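Long-range contacts in prephenate dehydratase (Arthrobacter aurescens, PDB 3MWB), which probably catalyses the decarboxylation and dehydration of prephenate to 3-phenylpyruvate in L-phenylalanine biosynthesis, and binds L-phenylalanine: residues V7-G13 with A32-T38; P14-F18 with S135-A139. All coordinates share one frame. Where two conformers were deposited one is given. Residues are numbered along the deposited sequence.

Contact 1 of 2, residues V7-G13 with A32-T38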
# COMPACT_ATOMS: atom_id res chain seq x y z
N VAL A 7 -19.38 -24.89 37.49
CA VAL A 7 -19.22 -23.78 36.48
C VAL A 7 -19.69 -22.39 36.96
O VAL A 7 -20.84 -22.21 37.37
CB VAL A 7 -19.82 -24.19 35.09
CG1 VAL A 7 -20.99 -25.17 35.24
CG2 VAL A 7 -20.21 -22.96 34.25
N THR A 8 -18.80 -21.40 36.89
CA THR A 8 -19.05 -20.11 37.50
C THR A 8 -18.86 -18.98 36.49
O THR A 8 -17.83 -18.88 35.86
CB THR A 8 -18.09 -19.87 38.70
OG1 THR A 8 -18.15 -20.97 39.61
CG2 THR A 8 -18.44 -18.59 39.44
N TYR A 9 -19.88 -18.15 36.35
CA TYR A 9 -19.77 -16.98 35.51
C TYR A 9 -19.78 -15.73 36.35
O TYR A 9 -20.46 -15.67 37.38
CB TYR A 9 -20.96 -16.91 34.56
CG TYR A 9 -20.99 -17.99 33.54
CD1 TYR A 9 -19.96 -18.13 32.61
CD2 TYR A 9 -22.07 -18.88 33.47
CE1 TYR A 9 -19.99 -19.13 31.66
CE2 TYR A 9 -22.10 -19.89 32.51
CZ TYR A 9 -21.06 -20.00 31.61
OH TYR A 9 -21.09 -20.99 30.66
N THR A 10 -19.02 -14.73 35.92
CA THR A 10 -19.22 -13.39 36.38
C THR A 10 -19.82 -12.57 35.23
O THR A 10 -19.84 -13.01 34.09
CB THR A 10 -17.93 -12.74 36.90
OG1 THR A 10 -16.99 -12.62 35.82
CG2 THR A 10 -17.30 -13.58 38.04
N PHE A 11 -20.33 -11.40 35.57
CA PHE A 11 -20.89 -10.47 34.59
C PHE A 11 -20.94 -9.10 35.22
O PHE A 11 -20.84 -8.96 36.45
CB PHE A 11 -22.29 -10.90 34.12
CG PHE A 11 -23.34 -10.93 35.20
CD1 PHE A 11 -23.43 -12.01 36.07
CD2 PHE A 11 -24.25 -9.89 35.33
CE1 PHE A 11 -24.40 -12.05 37.04
CE2 PHE A 11 -25.23 -9.91 36.31
CZ PHE A 11 -25.31 -10.99 37.17
N LEU A 12 -21.09 -8.09 34.36
CA LEU A 12 -21.22 -6.73 34.81
C LEU A 12 -22.58 -6.59 35.50
O LEU A 12 -23.62 -6.76 34.87
CB LEU A 12 -21.10 -5.75 33.63
CG LEU A 12 -21.13 -4.25 33.96
CD1 LEU A 12 -19.97 -3.83 34.87
CD2 LEU A 12 -21.10 -3.42 32.68
N GLY A 13 -22.56 -6.33 36.80
CA GLY A 13 -23.78 -6.24 37.58
C GLY A 13 -24.35 -4.85 37.54
O GLY A 13 -23.84 -3.98 36.82
N ALA A 32 -26.42 -22.31 36.11
CA ALA A 32 -25.04 -22.13 36.58
C ALA A 32 -24.93 -21.00 37.60
O ALA A 32 -25.87 -20.21 37.77
CB ALA A 32 -24.11 -21.88 35.41
N THR A 33 -23.79 -20.93 38.27
CA THR A 33 -23.54 -19.87 39.24
C THR A 33 -23.25 -18.59 38.47
O THR A 33 -22.35 -18.55 37.63
CB THR A 33 -22.39 -20.25 40.19
OG1 THR A 33 -22.71 -21.47 40.87
CG2 THR A 33 -22.17 -19.18 41.24
N ARG A 34 -24.04 -17.56 38.73
CA ARG A 34 -23.85 -16.25 38.09
C ARG A 34 -23.56 -15.19 39.14
O ARG A 34 -24.40 -14.86 39.97
CB ARG A 34 -25.05 -15.88 37.21
CG ARG A 34 -25.44 -16.95 36.21
CD ARG A 34 -26.68 -16.58 35.40
NE ARG A 34 -27.83 -16.19 36.22
CZ ARG A 34 -28.67 -17.04 36.82
NH1 ARG A 34 -28.52 -18.36 36.69
NH2 ARG A 34 -29.68 -16.57 37.54
N ILE A 35 -22.35 -14.65 39.08
CA ILE A 35 -21.86 -13.67 40.05
C ILE A 35 -21.89 -12.26 39.45
O ILE A 35 -21.17 -12.00 38.48
CB ILE A 35 -20.42 -13.99 40.48
CG1 ILE A 35 -20.30 -15.43 40.99
CG2 ILE A 35 -19.92 -12.98 41.51
CD1 ILE A 35 -21.22 -15.74 42.12
N PRO A 36 -22.71 -11.36 40.02
CA PRO A 36 -22.65 -9.98 39.50
C PRO A 36 -21.44 -9.25 40.05
O PRO A 36 -21.09 -9.41 41.23
CB PRO A 36 -23.92 -9.34 40.06
CG PRO A 36 -24.21 -10.10 41.31
CD PRO A 36 -23.75 -11.52 41.05
N CYS A 37 -20.78 -8.46 39.21
CA CYS A 37 -19.60 -7.73 39.65
C CYS A 37 -19.82 -6.25 39.42
O CYS A 37 -20.53 -5.87 38.50
CB CYS A 37 -18.35 -8.21 38.92
SG CYS A 37 -17.93 -9.90 39.31
N THR A 38 -19.19 -5.45 40.27
CA THR A 38 -19.30 -3.99 40.26
C THR A 38 -18.96 -3.39 38.90
O THR A 38 -19.65 -2.50 38.41
CB THR A 38 -18.31 -3.37 41.29
OG1 THR A 38 -18.64 -3.80 42.61
CG2 THR A 38 -18.37 -1.87 41.23
O HOH W 1 -22.21 -2.20 37.84
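F11 makes the most intimate side-chain contact between these two parallel strands. Its chi1 in the p well lays the ring against strand 33-37 instead of straight out from the sheet: P36 CA sits over one face in a CH-pi contact, 3.9 Å from the ring centroid, and F11 CZ meets P36 CB at 3.6 Å, while the backbone C of R34 lies at the ring edge. On the face of the sheet shared by F11, R34 and P36, Y9, in the m rotamer, brings CE2 to 4.1 Å from A32 CB. R34 starts beside it, but its guanidinium leads away to A29 O. The other face carries T8, T10, T33 and I35. T8 CG2 packs 4.0 Å from I35 CG1, and T10, rotamer p, has CB 3.7 Å from C37 SG while its hydroxyl OG1 is hydrogen-bonded to A43 O.

The backbones pair in regular parallel fashion. Y9 bonds T33 O through N (2.8 Å) and I35 N through O (2.7 Å); F11 does the same with I35 O (N–O 3.1 Å) and C37 N (O–N 2.8 Å). G13 N then reaches C37 O at 2.7 Å, at a point where a CB on G13 would clash with P36 CB. A water donates to both G13 O and T38 O, closing the end.

These are the first and last elements of a beta-alpha-beta unit. Helix 18-23 packs on Y9, F11 and R34 through L23, helix 40-48 takes the opposite face at T10 and C37, and strand 54-60 pairs with the far edge of 8-12, leaving 33-37 outermost in this chain's sheet.

Contact 2 of 2, residues P14-F18 with S135-A139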
# COMPACT_ATOMS: atom_id res chain seq x y z
N PRO A 14 -25.41 -4.61 38.34
CA PRO A 14 -25.99 -5.60 39.25
C PRO A 14 -26.89 -6.63 38.55
O PRO A 14 -26.93 -6.70 37.33
CB PRO A 14 -26.78 -4.72 40.25
CG PRO A 14 -27.14 -3.46 39.45
CD PRO A 14 -26.19 -3.36 38.28
N GLN A 15 -27.61 -7.44 39.33
CA GLN A 15 -28.55 -8.39 38.75
C GLN A 15 -29.69 -7.64 38.04
O GLN A 15 -30.02 -6.50 38.38
CB GLN A 15 -29.05 -9.39 39.81
CG GLN A 15 -27.94 -10.34 40.32
CD GLN A 15 -28.43 -11.49 41.21
OE1 GLN A 15 -29.57 -11.49 41.67
NE2 GLN A 15 -27.56 -12.47 41.44
N GLY A 16 -30.25 -8.26 37.00
CA GLY A 16 -31.42 -7.68 36.32
C GLY A 16 -31.13 -6.69 35.21
O GLY A 16 -32.06 -6.17 34.55
N THR A 17 -29.84 -6.42 34.98
CA THR A 17 -29.41 -5.59 33.85
C THR A 17 -29.58 -6.32 32.52
O THR A 17 -29.84 -7.53 32.48
CB THR A 17 -27.91 -5.19 33.98
OG1 THR A 17 -27.13 -6.38 34.21
CG2 THR A 17 -27.70 -4.23 35.16
N PHE A 18 -29.41 -5.58 31.43
CA PHE A 18 -29.33 -6.19 30.11
C PHE A 18 -28.17 -7.19 30.02
O PHE A 18 -28.28 -8.22 29.36
CB PHE A 18 -29.23 -5.10 29.03
CG PHE A 18 -30.53 -4.40 28.79
CD1 PHE A 18 -30.94 -3.36 29.63
CD2 PHE A 18 -31.38 -4.84 27.77
CE1 PHE A 18 -32.18 -2.73 29.42
CE2 PHE A 18 -32.61 -4.22 27.56
CZ PHE A 18 -33.01 -3.15 28.38
N SER A 135 -27.63 4.99 37.97
CA SER A 135 -26.36 4.29 37.76
C SER A 135 -26.46 3.12 36.77
O SER A 135 -25.51 2.83 36.04
CB SER A 135 -25.77 3.81 39.11
OG SER A 135 -26.63 2.83 39.67
N SER A 136 -27.62 2.46 36.77
CA SER A 136 -27.95 1.39 35.81
C SER A 136 -29.47 1.27 35.70
O SER A 136 -30.19 1.83 36.53
CB SER A 136 -27.32 0.05 36.22
OG SER A 136 -27.87 -0.46 37.43
N THR A 137 -29.96 0.56 34.67
CA THR A 137 -31.39 0.34 34.54
C THR A 137 -31.93 -0.44 35.75
O THR A 137 -32.98 -0.10 36.29
CB THR A 137 -31.81 -0.36 33.19
OG1 THR A 137 -31.35 -1.72 33.15
CG2 THR A 137 -31.28 0.42 31.98
N ALA A 138 -31.19 -1.47 36.15
CA ALA A 138 -31.57 -2.32 37.29
C ALA A 138 -31.68 -1.53 38.60
O ALA A 138 -32.68 -1.65 39.29
CB ALA A 138 -30.60 -3.49 37.45
N ALA A 139 -30.67 -0.72 38.92
CA ALA A 139 -30.71 0.12 40.13
C ALA A 139 -31.89 1.09 40.11
O ALA A 139 -32.55 1.30 41.13
CB ALA A 139 -29.40 0.87 40.33
O HOH W 2 -33.06 -3.68 33.78
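Apolar packing centres on A138, whose methyl group enters the bend of the 14-18 loop. A138 CB lies 4.0 Å from P14 CG and 3.8 Å from T17 CG2. The loop can curl around it because P14 follows a cis peptide bond and P14 to T17 form a type II turn, with G16 at the positive phi of 87° that suits glycine.

Two van der Waals contacts involve oxygen: A138 CB lies close against the carbonyl atom Q15 O at 3.2 Å, and the edge of the F18 ring faces T137 OG1, with F18 CD1 3.9 Å from that oxygen.

No direct hydrogen bond joins the two segments. A water bridges them instead, donating to G16 O at 2.8 Å and to T137 OG1 at 2.7 Å. A second link runs through E64, whose OE2 is hydrogen-bonded to both F18 N and T137 OG1.

Capping completes the polar contacts. S136 OG accepts from A139 N at 3.2 Å as N-cap of helix 137-143, and also touches P14 CD at 3.5 Å. T17 holds the equivalent position before helix 18-23, with a weak bond between its OG1 and E20 N.

Two helix N termini thus meet across the cleft between the two sheet-bearing lobes, as expected for a periplasmic-binding-protein type II fold. In such folds the ligand site lies between the lobes, so this contact probably borders the prephenate site.

From the N terminus, strand 8-12 runs directly into the loop 14-18, so the first segments of both contacts are continuous. Contact 1 closes the short excursion through helix 18-23, bringing the chain back at 32-38 to complete a beta-alpha-beta unit within one lobe. Contact 2 spans a much longer path, returning only at 135-139 after the chain has entered the second lobe. Their segments alternate, so the two closures cross instead of nesting. The contacts also touch: P36 CG lies 3.9 Å from Q15 CG. Contact 1 therefore knits strands within one sheet, whereas contact 2 ties the loop that follows strand 8-12 to the start of helix 137-143 in the other lobe.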